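Local coordinates for protein extracellular invertase (Aspergillus kawachii, PDB 5XH8) that is a beta-fructofuranosidase that probably cleaves sucrose and has high transfructosylation activity, consistent with making fructooligosaccharides such as 1-kestose, at residues 12-15 / 16-19; 91-94 / 95-99; 463-466 / 467-470; 116-119 / 120-123. All coordinates share one frame; numbering follows the deposited sequence.

How the interactions relate
From the N terminus, interaction 1 (12-15 / 16-19) closes a 3-10 turn in the loop that precedes strand 37-47. Interaction 2 (91-94 / 95-99) folds the end of a loop onto the start of strand 96-103, and interaction 4 (116-119 / 120-123) is the turn that follows the neighbouring strand 112-118. These two touch, their centres about 7 Å apart, through probable backbone hydrogen bonds such as Phe98 N to Thr116 O, and both reach the second subunit. Interaction 3 (463-466 / 467-470) lies in the family 32 C-terminal region, its centre about 54 Å from that of interaction 2. All four follow in series; none nests or crosses.

Interaction 1: 12-15 / 16-19; sequences PNLS and TLPN
Asn13 O is gripped by two donors from Thr16. Thr16 OG1 donates to Asn13 O over 2.7 Å, arriving nearly along the C=O axis, and Thr16 N binds Asn13 O over 3.0 Å from above the carbonyl plane. Thr16 OG1 stands between its own N and carbonyl carbon (chi1 63°), which turns the hydroxyl back toward Asn13, while the methyl CG2 lies near Asn13 CB. One step on, Leu17 N donates to Leu14 O at 3.2 Å, so two successive i to i+3 bonds wind the chain into a short 3-10 turn. Its start is braced by an Asx turn: Asn13 OD1 accepts from Ser15 N at 3.1 Å. An apolar cluster forms beside these polar bonds. Leu17 CD1 touches Pro12 CG at 3.8 Å and Leu14 CD2 at 3.9 Å; the Leu17 side chain crosses that of Pro12 at about a right angle but runs alongside Leu14, pointing the same way. Leu14 is the buried member, covered by Trp26, Ala508 and Trp568, and its N is bonded to Thr512 OG1. The turn therefore lies at the surface with its leucine pressed inward against the C-terminal part of the chain. Of the two bonds to Asn13 O, the one from Thr16 N closes the turn, and the one from OG1 holds the rotation of the threonine side chain.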
ATOM      1  N   PRO A  12     -46.776  21.217  -5.177  1.00 29.08           N
ATOM      2  CA  PRO A  12     -46.720  21.058  -3.739  1.00 27.85           C
ATOM      3  C   PRO A  12     -45.318  21.353  -3.223  1.00 29.22           C
ATOM      4  O   PRO A  12     -44.444  21.848  -3.971  1.00 27.97           O
ATOM      5  CB  PRO A  12     -47.030  19.578  -3.547  1.00 28.77           C
ATOM      6  CG  PRO A  12     -46.387  18.928  -4.738  1.00 29.55           C
ATOM      7  CD  PRO A  12     -46.617  19.916  -5.866  1.00 30.30           C
ATOM      8  N   ASN A  13     -45.123  21.099  -1.930  1.00 29.20           N
ATOM      9  CA  ASN A  13     -43.788  20.854  -1.400  1.00 28.39           C
ATOM     10  C   ASN A  13     -43.375  19.550  -2.070  1.00 26.40           C
ATOM     11  O   ASN A  13     -43.945  18.494  -1.784  1.00 24.35           O
ATOM     12  CB  ASN A  13     -43.804  20.696   0.117  1.00 30.20           C
ATOM     13  CG  ASN A  13     -42.404  20.405   0.708  1.00 33.82           C
ATOM     14  OD1 ASN A  13     -41.447  20.020   0.016  1.00 33.89           O
ATOM     15  ND2 ASN A  13     -42.300  20.581   2.000  1.00 32.31           N
ATOM     16  N   LEU A  14     -42.424  19.634  -3.000  1.00 26.84           N
ATOM     17  CA  LEU A  14     -42.054  18.442  -3.801  1.00 28.58           C
ATOM     18  C   LEU A  14     -41.560  17.250  -2.977  1.00 28.39           C
ATOM     19  O   LEU A  14     -41.717  16.115  -3.396  1.00 28.15           O
ATOM     20  CB  LEU A  14     -41.042  18.793  -4.889  1.00 29.51           C
ATOM     21  CG  LEU A  14     -41.518  19.869  -5.865  1.00 29.58           C
ATOM     22  CD1 LEU A  14     -40.394  20.203  -6.821  1.00 29.94           C
ATOM     23  CD2 LEU A  14     -42.745  19.403  -6.618  1.00 32.31           C
ATOM     24  N   SER A  15     -40.999  17.501  -1.797  1.00 29.06           N
ATOM     25  CA  SER A  15     -40.590  16.409  -0.915  1.00 31.74           C
ATOM     26  C   SER A  15     -41.720  15.582  -0.336  1.00 32.78           C
ATOM     27  O   SER A  15     -41.429  14.594   0.292  1.00 30.91           O
ATOM     28  CB  SER A  15     -39.708  16.935   0.209  1.00 33.24           C
ATOM     29  OG  SER A  15     -38.503  17.383  -0.377  1.00 37.06           O
ATOM     30  N   THR A  16     -42.987  15.968  -0.543  1.00 31.64           N
ATOM     31  CA  THR A  16     -44.124  15.148  -0.105  1.00 31.29           C
ATOM     32  C   THR A  16     -44.580  14.165  -1.152  1.00 31.22           C
ATOM     33  O   THR A  16     -45.409  13.328  -0.846  1.00 30.77           O
ATOM     34  CB  THR A  16     -45.352  16.021   0.294  1.00 31.05           C
ATOM     35  OG1 THR A  16     -45.843  16.762  -0.844  1.00 29.16           O
ATOM     36  CG2 THR A  16     -44.961  16.984   1.404  1.00 30.79           C
ATOM     37  N   LEU A  17     -44.074  14.263  -2.385  1.00 30.54           N
ATOM     38  CA  LEU A  17     -44.542  13.376  -3.467  1.00 31.34           C
ATOM     39  C   LEU A  17     -43.905  11.978  -3.367  1.00 30.80           C
ATOM     40  O   LEU A  17     -42.918  11.814  -2.658  1.00 30.88           O
ATOM     41  CB  LEU A  17     -44.277  14.003  -4.836  1.00 31.83           C
ATOM     42  CG  LEU A  17     -45.080  15.277  -5.149  1.00 32.75           C
ATOM     43  CD1 LEU A  17     -44.518  15.985  -6.368  1.00 33.62           C
ATOM     44  CD2 LEU A  17     -46.547  14.942  -5.377  1.00 33.40           C
ATOM     45  N   PRO A  18     -44.487  10.970  -4.047  1.00 29.99           N
ATOM     46  CA  PRO A  18     -43.893   9.642  -4.036  1.00 31.41           C
ATOM     47  C   PRO A  18     -42.524   9.578  -4.709  1.00 30.89           C
ATOM     48  O   PRO A  18     -42.168  10.443  -5.527  1.00 28.49           O
ATOM     49  CB  PRO A  18     -44.884   8.781  -4.836  1.00 31.75           C
ATOM     50  CG  PRO A  18     -46.160   9.543  -4.828  1.00 32.07           C
ATOM     51  CD  PRO A  18     -45.776  10.986  -4.766  1.00 31.25           C
ATOM     52  N   ASN A  19     -41.788   8.540  -4.341  1.00 31.05           N
ATOM     53  CA  ASN A  19     -40.479   8.245  -4.926  1.00 33.75           C
ATOM     54  C   ASN A  19     -40.636   8.029  -6.409  1.00 31.60           C
ATOM     55  O   ASN A  19     -41.558   7.343  -6.825  1.00 30.07           O
ATOM     56  CB  ASN A  19     -39.901   6.974  -4.328  1.00 33.64           C
ATOM     57  CG  ASN A  19     -39.496   7.151  -2.887  1.00 34.37           C
ATOM     58  OD1 ASN A  19     -39.363   8.263  -2.392  1.00 34.05           O
ATOM     59  ND2 ASN A  19     -39.299   6.043  -2.203  1.00 38.44           N
TER

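Interaction 2: 91-94 / 95-99; sequences INDP and VAVFD
Asp93 reaches across to Ala96 and Val97, the first residues of strand 96-103. Asp93 CB lies 3.4 Å from Ala96 O, a close packing contact at the point where the chain turns into the strand. From there CG stands between the backbone N and the carbonyl carbon (chi1 52°), and this carries the carboxylate alongside the Val97 side chain, both pointing the same way. At the tip, Asp93 OD2 meets the Val97 methyl CG2 at 3.6 Å and is also hydrogen-bonded to Tyr115 OH. The other oxygen, OD1, forms a salt bridge with Lys150, and a weak bond from Gly90 N adds to it. The buried carboxylate thus has a positively charged partner on one oxygen and a hydroxyl on the other, with the Val97 methyl beside it, and the lysine would be expected to favour its ionised form. Next along the chain, the Pro94 ring packs only loosely on Val95, Pro94 CG to Val95 CG2 at 4.5 Å. Val95 turns its side chain onto Leu121, whereas Pro94 leans on Ser119 and also on Ile91 of the second subunit. Since Val95 and Ala96 both face Val118 of the adjoining strand, the backbone forms a classic beta bulge. It lies at the entry to an edge strand of an antiparallel four-stranded sheet, a blade of the beta-propeller in glycoside hydrolase family 32.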
ATOM      1  N   ILE A  91      -9.252  -5.742  -2.442  1.00 20.33           N
ATOM      2  CA  ILE A  91      -8.166  -5.667  -1.496  1.00 21.22           C
ATOM      3  C   ILE A  91      -7.565  -4.237  -1.452  1.00 21.10           C
ATOM      4  O   ILE A  91      -7.236  -3.707  -0.360  1.00 20.02           O
ATOM      5  CB  ILE A  91      -7.077  -6.698  -1.851  1.00 22.39           C
ATOM      6  CG1 ILE A  91      -7.628  -8.148  -1.763  1.00 24.04           C
ATOM      7  CG2 ILE A  91      -5.839  -6.514  -0.991  1.00 21.73           C
ATOM      8  CD1 ILE A  91      -7.865  -8.663  -0.368  1.00 25.30           C
ATOM      9  N   ASN A  92      -7.409  -3.629  -2.622  1.00 20.22           N
ATOM     10  CA  ASN A  92      -6.762  -2.298  -2.707  1.00 20.22           C
ATOM     11  C   ASN A  92      -7.729  -1.159  -2.495  1.00 19.53           C
ATOM     12  O   ASN A  92      -7.304  -0.055  -2.110  1.00 19.70           O
ATOM     13  CB  ASN A  92      -6.088  -2.094  -4.043  1.00 21.22           C
ATOM     14  CG  ASN A  92      -5.049  -3.166  -4.370  1.00 23.11           C
ATOM     15  OD1 ASN A  92      -4.542  -3.893  -3.492  1.00 21.95           O
ATOM     16  ND2 ASN A  92      -4.708  -3.240  -5.655  1.00 21.79           N
ATOM     17  N   ASP A  93      -9.012  -1.408  -2.774  1.00 19.33           N
ATOM     18  CA  ASP A  93     -10.051  -0.364  -2.734  1.00 19.21           C
ATOM     19  C   ASP A  93     -11.263  -0.804  -1.893  1.00 19.58           C
ATOM     20  O   ASP A  93     -12.395  -0.779  -2.374  1.00 18.89           O
ATOM     21  CB  ASP A  93     -10.475   0.038  -4.157  1.00 18.61           C
ATOM     22  CG  ASP A  93     -10.863  -1.145  -5.039  1.00 18.49           C
ATOM     23  OD1 ASP A  93     -10.972  -2.287  -4.551  1.00 18.19           O
ATOM     24  OD2 ASP A  93     -11.058  -0.907  -6.250  1.00 18.92           O
ATOM     25  N   PRO A  94     -11.027  -1.224  -0.635  1.00 19.10           N
ATOM     26  CA  PRO A  94     -12.146  -1.749   0.162  1.00 19.51           C
ATOM     27  C   PRO A  94     -13.211  -0.689   0.460  1.00 21.02           C
ATOM     28  O   PRO A  94     -14.366  -1.043   0.643  1.00 22.15           O
ATOM     29  CB  PRO A  94     -11.456  -2.234   1.462  1.00 20.94           C
ATOM     30  CG  PRO A  94     -10.224  -1.344   1.570  1.00 20.27           C
ATOM     31  CD  PRO A  94      -9.777  -1.156   0.138  1.00 19.88           C
ATOM     32  N   VAL A  95     -12.846   0.605   0.457  1.00 21.26           N
ATOM     33  CA  VAL A  95     -13.779   1.663   0.845  1.00 21.41           C
ATOM     34  C   VAL A  95     -14.381   2.363  -0.377  1.00 21.99           C
ATOM     35  O   VAL A  95     -15.583   2.578  -0.408  1.00 21.15           O
ATOM     36  CB  VAL A  95     -13.099   2.650   1.825  1.00 23.60           C
ATOM     37  CG1 VAL A  95     -13.945   3.890   2.061  1.00 25.15           C
ATOM     38  CG2 VAL A  95     -12.820   1.930   3.138  1.00 23.31           C
ATOM     39  N   ALA A  96     -13.576   2.723  -1.376  1.00 19.92           N
ATOM     40  CA  ALA A  96     -14.111   3.470  -2.512  1.00 20.64           C
ATOM     41  C   ALA A  96     -13.255   3.342  -3.758  1.00 19.80           C
ATOM     42  O   ALA A  96     -12.043   3.027  -3.680  1.00 19.50           O
ATOM     43  CB  ALA A  96     -14.281   4.948  -2.135  1.00 20.98           C
ATOM     44  N   VAL A  97     -13.907   3.578  -4.893  1.00 19.56           N
ATOM     45  CA  VAL A  97     -13.256   3.725  -6.172  1.00 19.98           C
ATOM     46  C   VAL A  97     -13.368   5.194  -6.542  1.00 19.86           C
ATOM     47  O   VAL A  97     -14.484   5.720  -6.700  1.00 19.53           O
ATOM     48  CB  VAL A  97     -13.939   2.890  -7.260  1.00 20.54           C
ATOM     49  CG1 VAL A  97     -13.419   3.267  -8.665  1.00 20.78           C
ATOM     50  CG2 VAL A  97     -13.732   1.412  -6.989  1.00 21.63           C
ATOM     51  N   PHE A  98     -12.218   5.848  -6.677  1.00 19.09           N
ATOM     52  CA  PHE A  98     -12.148   7.243  -7.121  1.00 19.17           C
ATOM     53  C   PHE A  98     -11.768   7.281  -8.612  1.00 19.67           C
ATOM     54  O   PHE A  98     -11.711   6.242  -9.287  1.00 19.31           O
ATOM     55  CB  PHE A  98     -11.175   8.026  -6.220  1.00 19.61           C
ATOM     56  CG  PHE A  98     -11.761   8.526  -4.897  1.00 20.40           C
ATOM     57  CD1 PHE A  98     -13.050   8.163  -4.431  1.00 20.88           C
ATOM     58  CD2 PHE A  98     -10.981   9.341  -4.084  1.00 19.77           C
ATOM     59  CE1 PHE A  98     -13.513   8.630  -3.202  1.00 21.94           C
ATOM     60  CE2 PHE A  98     -11.456   9.805  -2.856  1.00 21.27           C
ATOM     61  CZ  PHE A  98     -12.721   9.466  -2.422  1.00 21.02           C
ATOM     62  N   ASP A  99     -11.547   8.475  -9.145  1.00 19.85           N
ATOM     63  CA  ASP A  99     -11.364   8.656 -10.575  1.00 20.34           C
ATOM     64  C   ASP A  99     -10.134   7.906 -11.097  1.00 20.29           C
ATOM     65  O   ASP A  99      -9.159   7.728 -10.381  1.00 20.05           O
ATOM     66  CB  ASP A  99     -11.175  10.153 -10.917  1.00 21.57           C
ATOM     67  CG  ASP A  99     -12.421  11.001 -10.672  1.00 23.45           C
ATOM     68  OD1 ASP A  99     -13.539  10.435 -10.689  1.00 25.23           O
ATOM     69  OD2 ASP A  99     -12.268  12.234 -10.474  1.00 23.16           O
TER

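Interaction 3: 463-466 / 467-470; sequences SFPA and SARG
Ala468 CB packs against Phe464 CB at 3.8 Å inside a type I beta turn, Pro465 to Ala468, in the loop that joins strands 455-463 and 474-481 of the beta-sandwich formed by the family 32 C-terminal domain. Ala468 CB also comes within 4.1 Å of Pro465 CD and lies oblique to the Phe464 ring. The backbone closes the turn: Ala468 N donates to Pro465 O at 2.9 Å, an i to i+3 bond whose donor sits above the carbonyl plane. A weak bond follows from Arg469 N to Ala466 O, at 3.4 Å. Ser467 OG, held between its own N and carbonyl carbon (chi1 54°), comes to 3.7 Å from Pro465 CG. Further out, the buried residues are positioned by apolar neighbours, for Leu473 touches both Phe464 and Ala468, and the Phe464 ring meets that of Phe493 edge-to-face. Arg469 leads away from the turn: its chain, bent at chi2 and chi3, delivers NH1 to Leu526 O and NH2 to a salt bridge with Asp528, tying the loop to the start of strand 528-531. Where that arginine leaves the turn, Arg469 CB is 3.5 Å from Ala466 O.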
ATOM      1  N   SER A 463     -24.860  43.585 -30.757  1.00 45.04           N
ATOM      2  CA  SER A 463     -23.871  44.635 -31.022  1.00 43.84           C
ATOM      3  C   SER A 463     -24.181  45.838 -30.166  1.00 44.10           C
ATOM      4  O   SER A 463     -25.347  46.198 -29.984  1.00 45.14           O
ATOM      5  CB  SER A 463     -23.893  45.017 -32.485  1.00 44.06           C
ATOM      6  OG  SER A 463     -23.739  43.861 -33.278  1.00 45.24           O
ATOM      7  N   PHE A 464     -23.130  46.434 -29.616  1.00 45.00           N
ATOM      8  CA  PHE A 464     -23.237  47.513 -28.641  1.00 47.78           C
ATOM      9  C   PHE A 464     -22.464  48.736 -29.139  1.00 48.51           C
ATOM     10  O   PHE A 464     -21.402  48.572 -29.749  1.00 45.58           O
ATOM     11  CB  PHE A 464     -22.661  47.070 -27.291  1.00 50.05           C
ATOM     12  CG  PHE A 464     -23.357  45.870 -26.695  1.00 50.12           C
ATOM     13  CD1 PHE A 464     -24.568  46.015 -26.028  1.00 49.35           C
ATOM     14  CD2 PHE A 464     -22.805  44.600 -26.813  1.00 50.43           C
ATOM     15  CE1 PHE A 464     -25.207  44.921 -25.469  1.00 50.24           C
ATOM     16  CE2 PHE A 464     -23.446  43.495 -26.263  1.00 51.50           C
ATOM     17  CZ  PHE A 464     -24.647  43.658 -25.589  1.00 50.11           C
ATOM     18  N   PRO A 465     -22.977  49.956 -28.872  1.00 52.15           N
ATOM     19  CA  PRO A 465     -22.281  51.168 -29.314  1.00 53.57           C
ATOM     20  C   PRO A 465     -21.116  51.471 -28.392  1.00 56.26           C
ATOM     21  O   PRO A 465     -21.101  50.973 -27.260  1.00 59.45           O
ATOM     22  CB  PRO A 465     -23.356  52.240 -29.174  1.00 53.65           C
ATOM     23  CG  PRO A 465     -24.155  51.793 -27.996  1.00 55.05           C
ATOM     24  CD  PRO A 465     -24.187  50.289 -28.088  1.00 54.31           C
ATOM     25  N   ALA A 466     -20.177  52.304 -28.848  1.00 54.94           N
ATOM     26  CA  ALA A 466     -18.999  52.695 -28.044  1.00 55.12           C
ATOM     27  C   ALA A 466     -19.337  53.116 -26.615  1.00 52.81           C
ATOM     28  O   ALA A 466     -18.590  52.811 -25.688  1.00 54.92           O
ATOM     29  CB  ALA A 466     -18.224  53.810 -28.739  1.00 56.96           C
ATOM     30  N   SER A 467     -20.470  53.791 -26.439  1.00 53.05           N
ATOM     31  CA  SER A 467     -20.899  54.269 -25.115  1.00 52.99           C
ATOM     32  C   SER A 467     -21.344  53.185 -24.122  1.00 51.63           C
ATOM     33  O   SER A 467     -21.491  53.479 -22.942  1.00 48.20           O
ATOM     34  CB  SER A 467     -22.037  55.278 -25.264  1.00 52.34           C
ATOM     35  OG  SER A 467     -23.096  54.731 -26.023  1.00 52.78           O
ATOM     36  N   ALA A 468     -21.594  51.959 -24.587  1.00 54.16           N
ATOM     37  CA  ALA A 468     -21.926  50.841 -23.673  1.00 53.49           C
ATOM     38  C   ALA A 468     -20.776  50.527 -22.706  1.00 51.32           C
ATOM     39  O   ALA A 468     -21.016  50.207 -21.539  1.00 50.40           O
ATOM     40  CB  ALA A 468     -22.331  49.597 -24.461  1.00 52.26           C
ATOM     41  N   ARG A 469     -19.540  50.656 -23.196  1.00 51.97           N
ATOM     42  CA  ARG A 469     -18.325  50.427 -22.396  1.00 51.90           C
ATOM     43  C   ARG A 469     -18.377  51.161 -21.051  1.00 52.81           C
ATOM     44  O   ARG A 469     -18.760  52.323 -20.991  1.00 52.25           O
ATOM     45  CB  ARG A 469     -17.091  50.864 -23.199  1.00 51.69           C
ATOM     46  CG  ARG A 469     -15.732  50.569 -22.570  1.00 50.80           C
ATOM     47  CD  ARG A 469     -15.319  49.120 -22.741  1.00 48.12           C
ATOM     48  NE  ARG A 469     -15.132  48.686 -24.130  1.00 46.48           N
ATOM     49  CZ  ARG A 469     -14.976  47.410 -24.517  1.00 48.77           C
ATOM     50  NH1 ARG A 469     -14.965  46.415 -23.621  1.00 48.57           N
ATOM     51  NH2 ARG A 469     -14.828  47.105 -25.808  1.00 44.59           N
ATOM     52  N   GLY A 470     -18.037  50.461 -19.969  1.00 49.98           N
ATOM     53  CA  GLY A 470     -18.070  51.030 -18.630  1.00 50.44           C
ATOM     54  C   GLY A 470     -19.417  51.503 -18.095  1.00 53.90           C
ATOM     55  O   GLY A 470     -19.453  52.134 -17.040  1.00 58.82           O
TER

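Interaction 4: 116-119 / 120-123; sequences TSVS and YLPI
Val118 and Ile123 make an apolar contact across the turn that leaves strand 112-118, an inner strand of a four-stranded antiparallel sheet forming part of the family 32 beta-propeller. The two side chains reach toward each other tip to tip, with Val118 CG1 3.8 Å from Ile123 CD1. Val118 CG1 also touches Leu121 CD2 at 4.2 Å and Tyr120 O at 3.7 Å, and so fills the inside of the bend as the chain doubles back. It is placed there with CG1 anti to the backbone N (chi1 176°). The peptide between Leu121 and Pro122 is cis, a sharp change of direction just before Ile123 returns to the valine. Strand 96-103 extends this apolar patch: Phe98 packs on both Val118 and Ile123, and Ala96 also touches Val118. At the outer end of the turn, Tyr120 points its ring the other way. CG lies anti to its own carbonyl carbon (chi1 -64°), which lays one ring face over Ser119 O, with Ser119 CB 3.7 Å from Tyr120 CD2. The ring then extends to the subunit boundary, where Tyr120 OH is hydrogen-bonded to Asn92 OD1 of the second subunit. Gln153 of that subunit packs against the tyrosine, and its Ile91 against Ser119. The turn thus joins an intrachain apolar core on one side to the dimer interface on the other. Over the tyrosine ring face, Ser119 O is 3.2 Å from Tyr120 CG.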
ATOM      1  N   THR A 116      -7.681   5.732  -8.686  1.00 17.80           N
ATOM      2  CA  THR A 116      -7.442   5.894  -7.259  1.00 18.18           C
ATOM      3  C   THR A 116      -8.296   4.904  -6.472  1.00 18.48           C
ATOM      4  O   THR A 116      -9.528   5.002  -6.442  1.00 19.10           O
ATOM      5  CB  THR A 116      -7.671   7.323  -6.760  1.00 18.48           C
ATOM      6  OG1 THR A 116      -6.770   8.213  -7.436  1.00 20.01           O
ATOM      7  CG2 THR A 116      -7.389   7.403  -5.251  1.00 18.00           C
ATOM      8  N   SER A 117      -7.598   3.975  -5.826  1.00 18.79           N
ATOM      9  CA  SER A 117      -8.162   2.955  -4.954  1.00 19.38           C
ATOM     10  C   SER A 117      -8.135   3.485  -3.503  1.00 19.86           C
ATOM     11  O   SER A 117      -7.080   3.866  -3.011  1.00 19.76           O
ATOM     12  CB  SER A 117      -7.367   1.658  -5.115  1.00 19.23           C
ATOM     13  OG  SER A 117      -5.968   1.877  -5.208  1.00 18.86           O
ATOM     14  N   VAL A 118      -9.305   3.554  -2.858  1.00 19.23           N
ATOM     15  CA  VAL A 118      -9.467   4.186  -1.551  1.00 19.15           C
ATOM     16  C   VAL A 118      -9.671   3.144  -0.420  1.00 19.39           C
ATOM     17  O   VAL A 118     -10.539   2.250  -0.497  1.00 18.86           O
ATOM     18  CB  VAL A 118     -10.606   5.203  -1.571  1.00 19.51           C
ATOM     19  CG1 VAL A 118     -10.865   5.813  -0.189  1.00 20.33           C
ATOM     20  CG2 VAL A 118     -10.327   6.303  -2.593  1.00 20.29           C
ATOM     21  N   SER A 119      -8.837   3.261   0.615  1.00 19.23           N
ATOM     22  CA  SER A 119      -8.851   2.362   1.775  1.00 18.84           C
ATOM     23  C   SER A 119      -9.265   3.000   3.111  1.00 19.72           C
ATOM     24  O   SER A 119      -9.535   2.271   4.078  1.00 20.23           O
ATOM     25  CB  SER A 119      -7.482   1.732   1.935  1.00 18.78           C
ATOM     26  OG  SER A 119      -7.125   0.995   0.789  1.00 19.14           O
ATOM     27  N   TYR A 120      -9.310   4.332   3.177  1.00 20.32           N
ATOM     28  CA  TYR A 120      -9.636   5.071   4.416  1.00 22.16           C
ATOM     29  C   TYR A 120     -10.357   6.361   4.076  1.00 22.97           C
ATOM     30  O   TYR A 120      -9.967   7.061   3.137  1.00 22.10           O
ATOM     31  CB  TYR A 120      -8.377   5.437   5.232  1.00 22.06           C
ATOM     32  CG  TYR A 120      -7.656   4.223   5.723  1.00 23.00           C
ATOM     33  CD1 TYR A 120      -8.062   3.562   6.891  1.00 21.79           C
ATOM     34  CD2 TYR A 120      -6.595   3.690   4.997  1.00 22.34           C
ATOM     35  CE1 TYR A 120      -7.429   2.397   7.302  1.00 23.30           C
ATOM     36  CE2 TYR A 120      -5.971   2.509   5.393  1.00 22.16           C
ATOM     37  CZ  TYR A 120      -6.383   1.869   6.537  1.00 22.57           C
ATOM     38  OH  TYR A 120      -5.746   0.719   6.930  1.00 22.84           O
ATOM     39  N   LEU A 121     -11.389   6.656   4.859  1.00 22.73           N
ATOM     40  CA  LEU A 121     -12.152   7.898   4.783  1.00 24.47           C
ATOM     41  C   LEU A 121     -12.277   8.438   6.235  1.00 24.94           C
ATOM     42  O   LEU A 121     -12.176   7.666   7.172  1.00 24.66           O
ATOM     43  CB  LEU A 121     -13.537   7.625   4.196  1.00 25.10           C
ATOM     44  CG  LEU A 121     -13.644   7.363   2.695  1.00 26.36           C
ATOM     45  CD1 LEU A 121     -15.085   7.009   2.327  1.00 27.88           C
ATOM     46  CD2 LEU A 121     -13.204   8.583   1.890  1.00 27.62           C
ATOM     47  N   PRO A 122     -12.455   9.744   6.440  1.00 26.76           N
ATOM     48  CA  PRO A 122     -12.636  10.762   5.377  1.00 25.73           C
ATOM     49  C   PRO A 122     -11.331  11.244   4.764  1.00 24.42           C
ATOM     50  O   PRO A 122     -10.274  11.060   5.335  1.00 22.61           O
ATOM     51  CB  PRO A 122     -13.301  11.923   6.133  1.00 26.53           C
ATOM     52  CG  PRO A 122     -12.762  11.812   7.512  1.00 26.44           C
ATOM     53  CD  PRO A 122     -12.631  10.318   7.790  1.00 27.15           C
ATOM     54  N   ILE A 123     -11.428  11.895   3.611  1.00 23.41           N
ATOM     55  CA  ILE A 123     -10.288  12.490   2.950  1.00 23.55           C
ATOM     56  C   ILE A 123     -10.717  13.905   2.582  1.00 25.02           C
ATOM     57  O   ILE A 123     -11.728  14.090   1.881  1.00 23.75           O
ATOM     58  CB  ILE A 123      -9.925  11.716   1.647  1.00 23.98           C
ATOM     59  CG1 ILE A 123      -9.619  10.227   1.933  1.00 22.77           C
ATOM     60  CG2 ILE A 123      -8.779  12.395   0.912  1.00 24.37           C
ATOM     61  CD1 ILE A 123      -9.728   9.374   0.688  1.00 23.24           C
TER